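Local coordinates for GGDEF family protein (Caulobacter vibrioides, PDB 3U2A), which is a GGDEF family protein with a PdeA-like PAS domain, a small alpha/beta fold built on an antiparallel sheet, at residues W27-N39 and P49-A61. Residues are numbered along the deposited sequence; the frame is centred on the assembly and turned at random. Where two conformers were deposited one is given.
Sequences WIWEPETDRLRLN and PLAPECSSAAFRA
Asp34 meets the start of helix 56-62 with its carboxylate: OD1 accepts from Ser56 OG at 2.6 Å, through the syn lone pair, and more weakly from Ser56 N. A water donates to Asp34 OD2 and accepts from Ala57 N, so Asp34 serves two amides of the first helical turn, one of them indirectly. An acidic side chain suits this place, where the helix dipole would probably favour negative charge. Asp34 CG lies anti to the backbone N (chi1 -163°), carrying the carboxylate across to the helix. Ser55 suits the N-cap because its hydroxyl can accept an amide N-H: OG takes Ala58 N at 3.1 Å.

Between the strands, Leu36 and Cys54 form an antiparallel hydrogen-bonded pair: Leu36 N reaches Cys54 O at 2.9 Å, almost straight at 175°, and Cys54 N returns the bond to Leu36 O. Leu36 O also receives a water that donates to Leu50 O, bridging strand and loop. Leu38 N adds a bond to Pro52 O at 2.9 Å, the donor standing above the carbonyl plane; Pro52 has no N-H to satisfy and serves here through its carbonyl. On the face that carries Arg37 and Glu53, the extended Glu53 lays OE1 against Arg35 CD and makes a long salt bridge to Arg35 NE (3.8 Å).

Leu36, Leu38 and Phe59 are buried, as suits their apolar side chains. Leu36 CD2 touches Phe59 CD1 at 3.3 Å and Cys54 SG, while Leu38 CD1 rests on Leu50 CB. Phe59 also meets Trp98 edge-to-face, and Trp29 NE1 is bonded to Leu75 O. Strand 53-54 is thus the outermost strand beside 35-40 within this chain, and helix 56-62 follows it, with Ser56 and Phe59 touching helix 68-75.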
ATOM      1  N   TRP A  27       7.473   3.999   0.776  1.00 11.72           N
ATOM      2  CA  TRP A  27       8.735   4.568   1.244  1.00 11.83           C
ATOM      3  C   TRP A  27       9.905   3.683   0.844  1.00 13.30           C
ATOM      4  O   TRP A  27       9.769   2.445   0.730  1.00 12.85           O
ATOM      5  CB  TRP A  27       8.721   4.805   2.767  1.00 12.36           C
ATOM      6  CG  TRP A  27       8.464   3.555   3.606  1.00 10.44           C
ATOM      7  CD1 TRP A  27       7.254   3.075   4.004  1.00 11.54           C
ATOM      8  CD2 TRP A  27       9.449   2.658   4.141  1.00 11.31           C
ATOM      9  NE1 TRP A  27       7.419   1.923   4.748  1.00 11.62           N
ATOM     10  CE2 TRP A  27       8.754   1.651   4.858  1.00 10.41           C
ATOM     11  CE3 TRP A  27      10.850   2.608   4.091  1.00 13.23           C
ATOM     12  CZ2 TRP A  27       9.414   0.598   5.512  1.00 13.36           C
ATOM     13  CZ3 TRP A  27      11.510   1.561   4.747  1.00 13.15           C
ATOM     14  CH2 TRP A  27      10.792   0.567   5.444  1.00 14.12           C
ATOM     15  N   ILE A  28      11.038   4.341   0.595  1.00 11.40           N
ATOM     16  CA  ILE A  28      12.327   3.680   0.435  1.00 12.03           C
ATOM     17  C   ILE A  28      13.337   4.404   1.322  1.00 11.65           C
ATOM     18  O   ILE A  28      13.415   5.633   1.304  1.00 13.10           O
ATOM     19  CB  ILE A  28      12.804   3.666  -1.039  1.00 14.82           C
ATOM     20  CG1 ILE A  28      11.848   2.829  -1.902  1.00 13.15           C
ATOM     21  CG2 ILE A  28      14.225   3.090  -1.143  1.00 12.92           C
ATOM     22  CD1 ILE A  28      12.066   2.958  -3.390  1.00 16.27           C
ATOM     23  N   TRP A  29      14.096   3.626   2.092  1.00 12.64           N
ATOM     24  CA  TRP A  29      15.106   4.165   3.004  1.00 11.08           C
ATOM     25  C   TRP A  29      16.493   3.705   2.564  1.00 11.40           C
ATOM     26  O   TRP A  29      16.757   2.500   2.412  1.00 12.02           O
ATOM     27  CB  TRP A  29      14.779   3.777   4.464  1.00 13.51           C
ATOM     28  CG  TRP A  29      15.928   3.951   5.444  1.00 11.04           C
ATOM     29  CD1 TRP A  29      16.442   2.999   6.292  1.00 12.13           C
ATOM     30  CD2 TRP A  29      16.688   5.143   5.673  1.00 12.77           C
ATOM     31  NE1 TRP A  29      17.483   3.529   7.023  1.00 12.65           N
ATOM     32  CE2 TRP A  29      17.651   4.843   6.662  1.00 12.94           C
ATOM     33  CE3 TRP A  29      16.652   6.438   5.134  1.00 14.08           C
ATOM     34  CZ2 TRP A  29      18.572   5.792   7.120  1.00 13.89           C
ATOM     35  CZ3 TRP A  29      17.563   7.379   5.591  1.00 13.85           C
ATOM     36  CH2 TRP A  29      18.514   7.049   6.574  1.00 14.06           C
ATOM     37  N   GLU A  30      17.366   4.672   2.308  1.00 11.65           N
ATOM     38  CA  GLU A  30      18.721   4.373   1.833  1.00 14.12           C
ATOM     39  C   GLU A  30      19.740   4.952   2.808  1.00 13.79           C
ATOM     40  O   GLU A  30      20.118   6.129   2.678  1.00 14.27           O
ATOM     41  CB  GLU A  30      18.958   4.994   0.452  1.00 17.66           C
ATOM     42  CG  GLU A  30      18.071   4.485  -0.671  1.00 24.82           C
ATOM     43  CD  GLU A  30      18.206   5.326  -1.945  1.00 35.48           C
ATOM     44  OE1 GLU A  30      19.068   6.243  -1.992  1.00 42.07           O
ATOM     45  OE2 GLU A  30      17.438   5.078  -2.895  1.00 31.93           O
ATOM     46  N   PRO A  31      20.185   4.148   3.795  1.00 12.99           N
ATOM     47  CA  PRO A  31      21.130   4.687   4.775  1.00 14.38           C
ATOM     48  C   PRO A  31      22.454   5.159   4.166  1.00 15.66           C
ATOM     49  O   PRO A  31      23.062   6.075   4.703  1.00 16.17           O
ATOM     50  CB  PRO A  31      21.352   3.521   5.756  1.00 14.72           C
ATOM     51  CG  PRO A  31      20.796   2.313   5.085  1.00 14.51           C
ATOM     52  CD  PRO A  31      19.738   2.789   4.146  1.00 12.35           C
ATOM     53  N   GLU A  32      22.883   4.550   3.055  1.00 14.01           N
ATOM     54  CA  GLU A  32      24.116   4.953   2.370  1.00 19.20           C
ATOM     55  C   GLU A  32      24.109   6.417   1.947  1.00 18.74           C
ATOM     56  O   GLU A  32      25.156   7.060   1.918  1.00 20.94           O
ATOM     57  CB  GLU A  32      24.328   4.095   1.129  1.00 21.35           C
ATOM     58  CG  GLU A  32      24.865   2.733   1.432  1.00 37.17           C
ATOM     59  CD  GLU A  32      26.368   2.754   1.642  1.00 53.08           C
ATOM     60  OE1 GLU A  32      27.069   3.557   0.975  1.00 57.39           O
ATOM     61  OE2 GLU A  32      26.849   1.958   2.474  1.00 58.67           O
ATOM     62  N   THR A  33      22.925   6.925   1.615  1.00 16.51           N
ATOM     63  CA  THR A  33      22.776   8.284   1.079  1.00 16.10           C
ATOM     64  C   THR A  33      22.013   9.196   2.043  1.00 13.38           C
ATOM     65  O   THR A  33      21.811  10.388   1.762  1.00 14.44           O
ATOM     66  CB  THR A  33      22.050   8.263  -0.285  1.00 15.21           C
ATOM     67  OG1 THR A  33      20.754   7.688  -0.120  1.00 18.54           O
ATOM     68  CG2 THR A  33      22.825   7.443  -1.313  1.00 19.77           C
ATOM     69  N   ASP A  34      21.619   8.635   3.187  1.00 13.71           N
ATOM     70  CA  ASP A  34      20.780   9.323   4.188  1.00 15.54           C
ATOM     71  C   ASP A  34      19.497   9.912   3.575  1.00 15.36           C
ATOM     72  O   ASP A  34      19.084  11.033   3.913  1.00 15.93           O
ATOM     73  CB  ASP A  34      21.579  10.404   4.935  1.00 12.89           C
ATOM     74  CG  ASP A  34      20.901  10.836   6.222  1.00 12.63           C
ATOM     75  OD1 ASP A  34      20.394   9.965   6.950  1.00 17.54           O
ATOM     76  OD2 ASP A  34      20.860  12.050   6.512  1.00 13.97           O
ATOM     77  N   ARG A  35      18.893   9.148   2.665  1.00 13.31           N
ATOM     78  CA  ARG A  35      17.706   9.579   1.934  0.50 14.29           C
ATOM     79  C   ARG A  35      16.523   8.660   2.221  1.00 15.00           C
ATOM     80  O   ARG A  35      16.584   7.452   1.935  1.00 12.97           O
ATOM     81  CB  ARG A  35      17.971   9.597   0.419  0.50 16.81           C
ATOM     82  CG  ARG A  35      18.950  10.661  -0.062  0.50 23.11           C
ATOM     83  CD  ARG A  35      19.045  10.659  -1.592  0.50 28.78           C
ATOM     84  NE  ARG A  35      19.968  11.673  -2.100  0.50 32.84           N
ATOM     85  CZ  ARG A  35      21.052  11.401  -2.817  0.50 30.29           C
ATOM     86  NH1 ARG A  35      21.342  10.147  -3.127  0.50 30.71           N
ATOM     87  NH2 ARG A  35      21.840  12.383  -3.235  0.50 33.03           N
ATOM     88  N   LEU A  36      15.457   9.233   2.785  1.00 12.25           N
ATOM     89  CA  LEU A  36      14.170   8.553   2.906  1.00 11.40           C
ATOM     90  C   LEU A  36      13.262   9.156   1.833  1.00 11.95           C
ATOM     91  O   LEU A  36      13.035  10.370   1.804  1.00 15.89           O
ATOM     92  CB  LEU A  36      13.553   8.755   4.304  1.00 11.13           C
ATOM     93  CG  LEU A  36      12.132   8.181   4.456  1.00 15.05           C
ATOM     94  CD1 LEU A  36      12.176   6.660   4.584  1.00 13.24           C
ATOM     95  CD2 LEU A  36      11.417   8.806   5.631  1.00 19.87           C
ATOM     96  N   ARG A  37      12.751   8.323   0.939  1.00 12.65           N
ATOM     97  CA  ARG A  37      11.835   8.797  -0.099  1.00 14.51           C
ATOM     98  C   ARG A  37      10.406   8.346   0.157  1.00 15.47           C
ATOM     99  O   ARG A  37      10.176   7.210   0.585  1.00 12.18           O
ATOM    100  CB  ARG A  37      12.307   8.316  -1.480  1.00 16.25           C
ATOM    101  CG  ARG A  37      13.603   8.983  -1.956  1.00 26.09           C
ATOM    102  CD  ARG A  37      14.483   8.002  -2.730  1.00 28.07           C
ATOM    103  NE  ARG A  37      13.892   7.590  -3.985  1.00 30.18           N
ATOM    104  CZ  ARG A  37      14.110   6.422  -4.586  1.00 29.16           C
ATOM    105  NH1 ARG A  37      14.903   5.493  -4.046  1.00 30.80           N
ATOM    106  NH2 ARG A  37      13.510   6.169  -5.731  1.00 28.08           N
ATOM    107  N   LEU A  38       9.454   9.244  -0.111  1.00 12.71           N
ATOM    108  CA  LEU A  38       8.024   8.952   0.018  1.00 14.03           C
ATOM    109  C   LEU A  38       7.250   9.213  -1.274  1.00 19.48           C
ATOM    110  O   LEU A  38       7.567  10.145  -2.025  1.00 18.85           O
ATOM    111  CB  LEU A  38       7.411   9.781   1.147  1.00 14.49           C
ATOM    112  CG  LEU A  38       7.791   9.385   2.566  1.00 16.63           C
ATOM    113  CD1 LEU A  38       7.562  10.571   3.503  1.00 22.52           C
ATOM    114  CD2 LEU A  38       6.977   8.176   3.015  1.00 19.54           C
ATOM    115  N   ASN A  39       6.242   8.378  -1.522  1.00 16.02           N
ATOM    116  CA  ASN A  39       5.348   8.517  -2.664  1.00 14.83           C
ATOM    117  C   ASN A  39       3.929   8.112  -2.263  1.00 15.22           C
ATOM    118  O   ASN A  39       3.723   7.050  -1.682  1.00 16.13           O
ATOM    119  CB  ASN A  39       5.831   7.637  -3.821  1.00 14.70           C
ATOM    120  CG  ASN A  39       5.095   7.914  -5.112  1.00 16.66           C
ATOM    121  OD1 ASN A  39       4.531   7.005  -5.722  1.00 18.84           O
ATOM    122  ND2 ASN A  39       5.110   9.173  -5.549  1.00 17.43           N
ATOM    123  N   PRO A  49       5.694  17.224   5.356  1.00 21.01           N
ATOM    124  CA  PRO A  49       6.997  17.895   5.500  1.00 20.66           C
ATOM    125  C   PRO A  49       8.213  17.068   5.057  1.00 22.29           C
ATOM    126  O   PRO A  49       9.261  17.639   4.756  1.00 23.54           O
ATOM    127  CB  PRO A  49       7.072  18.172   7.000  1.00 21.90           C
ATOM    128  CG  PRO A  49       5.655  18.374   7.391  1.00 22.64           C
ATOM    129  CD  PRO A  49       4.914  17.317   6.609  1.00 20.45           C
ATOM    130  N   LEU A  50       8.067  15.748   5.020  1.00 18.64           N
ATOM    131  CA  LEU A  50       9.160  14.850   4.642  1.00 18.68           C
ATOM    132  C   LEU A  50       9.203  14.542   3.155  1.00 17.94           C
ATOM    133  O   LEU A  50      10.247  14.159   2.632  1.00 19.21           O
ATOM    134  CB  LEU A  50       9.042  13.520   5.395  1.00 18.37           C
ATOM    135  CG  LEU A  50       8.965  13.555   6.928  1.00 18.49           C
ATOM    136  CD1 LEU A  50       8.896  12.136   7.474  1.00 14.69           C
ATOM    137  CD2 LEU A  50      10.128  14.319   7.517  1.00 16.10           C
ATOM    138  N   ALA A  51       8.059  14.661   2.494  1.00 17.85           N
ATOM    139  CA  ALA A  51       7.933  14.269   1.088  1.00 16.60           C
ATOM    140  C   ALA A  51       8.426  15.379   0.163  1.00 19.16           C
ATOM    141  O   ALA A  51       8.244  16.558   0.473  1.00 21.17           O
ATOM    142  CB  ALA A  51       6.493  13.929   0.779  1.00 19.70           C
ATOM    143  N   PRO A  52       9.015  15.023  -0.994  1.00 18.91           N
ATOM    144  CA  PRO A  52       9.224  13.689  -1.581  1.00 17.81           C
ATOM    145  C   PRO A  52      10.452  12.936  -1.038  1.00 17.04           C
ATOM    146  O   PRO A  52      10.576  11.719  -1.240  1.00 17.48           O
ATOM    147  CB  PRO A  52       9.419  14.012  -3.063  1.00 19.76           C
ATOM    148  CG  PRO A  52      10.079  15.334  -3.049  1.00 22.08           C
ATOM    149  CD  PRO A  52       9.428  16.089  -1.926  1.00 20.30           C
ATOM    150  N   GLU A  53      11.352  13.661  -0.373  1.00 17.33           N
ATOM    151  CA  GLU A  53      12.590  13.084   0.153  1.00 17.05           C
ATOM    152  C   GLU A  53      13.069  13.878   1.345  1.00 16.30           C
ATOM    153  O   GLU A  53      12.920  15.096   1.371  1.00 18.05           O
ATOM    154  CB  GLU A  53      13.664  13.125  -0.925  1.00 20.00           C
ATOM    155  CG  GLU A  53      14.936  12.387  -0.602  1.00 28.12           C
ATOM    156  CD  GLU A  53      15.889  12.441  -1.763  1.00 33.87           C
ATOM    157  OE1 GLU A  53      16.148  11.381  -2.361  1.00 43.73           O
ATOM    158  OE2 GLU A  53      16.343  13.551  -2.096  1.00 35.00           O
ATOM    159  N   CYS A  54      13.632  13.184   2.332  1.00 14.67           N
ATOM    160  CA  CYS A  54      14.181  13.830   3.525  1.00 13.02           C
ATOM    161  C   CYS A  54      15.371  13.067   4.079  1.00 13.65           C
ATOM    162  O   CYS A  54      15.640  11.938   3.669  1.00 14.62           O
ATOM    163  CB  CYS A  54      13.113  13.986   4.614  1.00 14.14           C
ATOM    164  SG  CYS A  54      12.597  12.446   5.377  1.00 15.23           S
ATOM    165  N   SER A  55      16.073  13.700   5.018  1.00 14.71           N
ATOM    166  CA  SER A  55      17.140  13.058   5.768  1.00 14.82           C
ATOM    167  C   SER A  55      16.583  12.248   6.932  1.00 14.14           C
ATOM    168  O   SER A  55      15.426  12.426   7.348  1.00 12.30           O
ATOM    169  CB  SER A  55      18.082  14.129   6.330  1.00 14.76           C
ATOM    170  OG  SER A  55      17.392  14.958   7.254  1.00 15.58           O
ATOM    171  N   SER A  56      17.417  11.382   7.490  1.00 14.09           N
ATOM    172  CA  SER A  56      17.024  10.675   8.707  1.00 13.99           C
ATOM    173  C   SER A  56      16.767  11.645   9.877  1.00 14.46           C
ATOM    174  O   SER A  56      15.858  11.425  10.685  1.00 15.89           O
ATOM    175  CB  SER A  56      18.052   9.603   9.079  1.00 16.03           C
ATOM    176  OG  SER A  56      19.332  10.163   9.319  1.00 17.13           O
ATOM    177  N   ALA A  57      17.533  12.736   9.948  1.00 14.60           N
ATOM    178  CA  ALA A  57      17.318  13.742  10.993  1.00 15.47           C
ATOM    179  C   ALA A  57      15.946  14.404  10.903  1.00 16.25           C
ATOM    180  O   ALA A  57      15.294  14.603  11.927  1.00 14.26           O
ATOM    181  CB  ALA A  57      18.417  14.784  10.973  1.00 17.24           C
ATOM    182  N   ALA A  58      15.509  14.729   9.684  1.00 14.93           N
ATOM    183  CA  ALA A  58      14.194  15.325   9.451  1.00 15.79           C
ATOM    184  C   ALA A  58      13.076  14.360   9.868  1.00 15.43           C
ATOM    185  O   ALA A  58      12.072  14.766  10.463  1.00 14.25           O
ATOM    186  CB  ALA A  58      14.043  15.740   7.985  1.00 16.81           C
ATOM    187  N   PHE A  59      13.269  13.087   9.539  1.00 14.47           N
ATOM    188  CA  PHE A  59      12.352  12.015   9.891  1.00 15.40           C
ATOM    189  C   PHE A  59      12.201  11.922  11.422  1.00 16.07           C
ATOM    190  O   PHE A  59      11.074  11.956  11.949  1.00 13.52           O
ATOM    191  CB  PHE A  59      12.869  10.706   9.276  1.00 15.00           C
ATOM    192  CG  PHE A  59      12.100   9.466   9.681  1.00 15.69           C
ATOM    193  CD1 PHE A  59      11.008   9.037   8.935  1.00 19.61           C
ATOM    194  CD2 PHE A  59      12.495   8.710  10.789  1.00 17.78           C
ATOM    195  CE1 PHE A  59      10.310   7.875   9.284  1.00 16.85           C
ATOM    196  CE2 PHE A  59      11.804   7.561  11.147  1.00 19.41           C
ATOM    197  CZ  PHE A  59      10.709   7.143  10.393  1.00 16.22           C
ATOM    198  N   ARG A  60      13.324  11.836  12.133  1.00 14.43           N
ATOM    199  CA  ARG A  60      13.291  11.749  13.611  1.00 14.04           C
ATOM    200  C   ARG A  60      12.629  12.970  14.241  1.00 18.05           C
ATOM    201  O   ARG A  60      11.873  12.843  15.215  1.00 17.46           O
ATOM    202  CB  ARG A  60      14.689  11.598  14.174  1.00 15.60           C
ATOM    203  CG  ARG A  60      15.381  10.327  13.782  1.00 17.80           C
ATOM    204  CD  ARG A  60      16.772  10.298  14.370  1.00 22.63           C
ATOM    205  NE  ARG A  60      17.524   9.156  13.863  1.00 24.05           N
ATOM    206  CZ  ARG A  60      18.575   9.246  13.054  1.00 26.38           C
ATOM    207  NH1 ARG A  60      19.035  10.431  12.667  1.00 26.12           N
ATOM    208  NH2 ARG A  60      19.181   8.142  12.645  1.00 27.00           N
ATOM    209  N   ALA A  61      12.901  14.145  13.672  1.00 16.69           N
ATOM    210  CA  ALA A  61      12.396  15.414  14.191  1.00 18.29           C
ATOM    211  C   ALA A  61      10.876  15.535  14.073  1.00 17.35           C
ATOM    212  O   ALA A  61      10.243  16.223  14.865  1.00 19.12           O
ATOM    213  CB  ALA A  61      13.087  16.590  13.495  1.00 17.35           C
TER
HETATM  214  O   HOH W   1      20.314  13.212   8.861  1.00 16.39           O
HETATM  215  O   HOH W   2      10.400  11.607   2.030  1.00 32.72           O